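Local atomic coordinates of putative SnoaL-like polyketide cyclase (PDB entry 3GZB), a protein that is of unestablished function but probably belongs with the SnoaL-like polyketide cyclases and related lyases of the NTF2 superfamily. Residues 90-95 with 128-133. Residues are numbered along the deposited sequence; the frame is centred on the assembly and turned at random.
Sequences AGSLVV and LDMLNR
Ser92 and Leu128 face each other where two antiparallel strands run out into turns, their CA atoms 5.1 Å apart. A single direct hydrogen bond joins the segments: Leu128 N donates to Ser92 O over 2.9 Å, with an N-H...O angle of 155°. Ser92 occupies the second central position of a type II' turn from Ala90 to Leu93, which connects strands 86-90 and 93-103 as a beta hairpin and is closed by paired backbone bonds between its end residues; Gly91, with positive phi, takes the first. Beyond this rung the segments meet through a water, which accepts from Met130 N and donates to Leu128 O. In the serine conformer described here, one of two, Ser92 OG lies beside its own backbone N (chi1 -71°), 2.9 Å from that water and 3.5 Å from CG of Met130, a selenomethionine. On the buried side, Val94 CG2 touches Leu128 CD1 at 3.9 Å, the two side chains crossing at a slant. Asp129 OD1 accepts from Asn132 N, an Asx motif, from above the carboxylate plane, while Asp129 OD2 receives Asn132 ND2 at 2.8 Å on its syn side. The contact is structural packing at one end of the 93-103/115-129 ladder in the curved sheet of this SnoaL-like domain; the ladder continues through Val94 and Leu126. Helix 21-34 packs against Val94 and Met130, strand 134-142 meets Leu128 through Val135, and strand 86-90 borders Val94 through Met87 and Asn89.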
loop_
_atom_site.group_PDB
_atom_site.type_symbol
_atom_site.label_atom_id
_atom_site.label_comp_id
_atom_site.label_asym_id
_atom_site.label_seq_id
_atom_site.Cartn_x
_atom_site.Cartn_y
_atom_site.Cartn_z
ATOM N N ALA A 90 7.584 -2.243 8.691
ATOM C CA ALA A 90 7.671 -3.487 9.462
ATOM C C ALA A 90 9.016 -4.083 9.147
ATOM O O ALA A 90 9.233 -4.667 8.070
ATOM C CB ALA A 90 6.512 -4.488 9.029
ATOM N N GLY A 91 9.986 -3.899 10.019
ATOM C CA GLY A 91 11.333 -4.233 9.609
ATOM C C GLY A 91 11.762 -3.519 8.347
ATOM O O GLY A 91 11.556 -2.324 8.178
ATOM N N SER A 92 12.345 -4.313 7.445
ATOM C CA SER A 92 12.865 -3.832 6.190
ATOM C C SER A 92 11.795 -3.617 5.116
ATOM O O SER A 92 12.144 -3.286 3.987
ATOM C CB SER A 92 13.951 -4.783 5.651
ATOM O OG SER A 92 15.126 -4.693 6.447
ATOM N N LEU A 93 10.487 -3.763 5.420
ATOM C CA LEU A 93 9.393 -3.496 4.458
ATOM C C LEU A 93 8.862 -2.130 4.825
ATOM O O LEU A 93 8.294 -1.908 5.914
ATOM C CB LEU A 93 8.296 -4.541 4.624
ATOM C CG LEU A 93 7.085 -4.314 3.753
ATOM C CD1 LEU A 93 7.455 -4.458 2.281
ATOM C CD2 LEU A 93 5.987 -5.329 4.168
ATOM N N VAL A 94 9.014 -1.179 3.912
ATOM C CA VAL A 94 8.576 0.203 4.078
ATOM C C VAL A 94 7.341 0.454 3.179
ATOM O O VAL A 94 7.362 0.079 1.984
ATOM C CB VAL A 94 9.699 1.191 3.693
ATOM C CG1 VAL A 94 9.169 2.656 3.761
ATOM C CG2 VAL A 94 10.939 0.988 4.585
ATOM N N VAL A 95 6.279 1.041 3.755
ATOM C CA VAL A 95 5.020 1.266 3.069
ATOM C C VAL A 95 4.762 2.728 3.041
ATOM O O VAL A 95 4.857 3.406 4.081
ATOM C CB VAL A 95 3.849 0.559 3.781
ATOM C CG1 VAL A 95 2.508 0.789 3.034
ATOM C CG2 VAL A 95 4.094 -0.939 3.920
ATOM N N LEU A 128 13.734 -3.832 1.577
ATOM C CA LEU A 128 15.099 -3.410 1.587
ATOM C C LEU A 128 16.014 -4.498 2.131
ATOM O O LEU A 128 15.637 -5.262 3.034
ATOM C CB LEU A 128 15.256 -2.176 2.477
ATOM C CG LEU A 128 14.354 -1.003 2.037
ATOM C CD1 LEU A 128 14.441 0.105 3.085
ATOM C CD2 LEU A 128 14.695 -0.495 0.721
ATOM N N ASP A 129 17.218 -4.543 1.564
ATOM C CA ASP A 129 18.361 -5.311 2.116
ATOM C C ASP A 129 19.281 -4.268 2.729
ATOM O O ASP A 129 20.022 -3.547 2.016
ATOM C CB ASP A 129 18.997 -6.103 0.965
ATOM C CG ASP A 129 20.329 -6.762 1.333
ATOM O OD1 ASP A 129 20.803 -6.596 2.469
ATOM O OD2 ASP A 129 20.900 -7.422 0.419
HETATM N N MSE A 130 19.177 -4.130 4.063
HETATM C CA MSE A 130 19.861 -3.061 4.773
HETATM C C MSE A 130 21.389 -3.251 4.729
HETATM O O MSE A 130 22.115 -2.280 4.555
HETATM C CB MSE A 130 19.315 -2.864 6.195
HETATM C CG MSE A 130 17.852 -2.524 6.275
HETATM SE SE MSE A 130 17.460 -0.836 5.437
HETATM C CE MSE A 130 18.411 0.273 6.600
ATOM N N LEU A 131 21.866 -4.484 4.796
ATOM C CA LEU A 131 23.327 -4.748 4.740
ATOM C C LEU A 131 23.935 -4.213 3.446
ATOM O O LEU A 131 24.974 -3.569 3.466
ATOM C CB LEU A 131 23.574 -6.249 4.875
ATOM C CG LEU A 131 25.021 -6.711 4.665
ATOM C CD1 LEU A 131 25.876 -6.190 5.797
ATOM C CD2 LEU A 131 25.084 -8.224 4.551
ATOM N N ASN A 132 23.269 -4.471 2.320
ATOM C CA ASN A 132 23.808 -4.096 1.020
ATOM C C ASN A 132 23.246 -2.798 0.463
ATOM O O ASN A 132 23.563 -2.429 -0.653
ATOM C CB ASN A 132 23.576 -5.259 0.052
ATOM C CG ASN A 132 24.342 -6.483 0.437
ATOM O OD1 ASN A 132 25.577 -6.433 0.457
ATOM N ND2 ASN A 132 23.656 -7.575 0.778
ATOM N N ARG A 133 22.384 -2.117 1.232
ATOM C CA ARG A 133 21.821 -0.838 0.821
ATOM C C ARG A 133 21.071 -0.989 -0.546
ATOM O O ARG A 133 21.282 -0.189 -1.467
ATOM C CB ARG A 133 22.918 0.229 0.740
ATOM C CG ARG A 133 22.474 1.597 1.087
ATOM C CD ARG A 133 23.679 2.553 1.195
ATOM N NE ARG A 133 23.237 3.907 1.487
ATOM C CZ ARG A 133 22.785 4.776 0.590
ATOM N NH1 ARG A 133 22.671 4.481 -0.708
ATOM N NH2 ARG A 133 22.407 5.964 1.010
HETATM O O HOH W 1 17.523 -6.000 5.614
#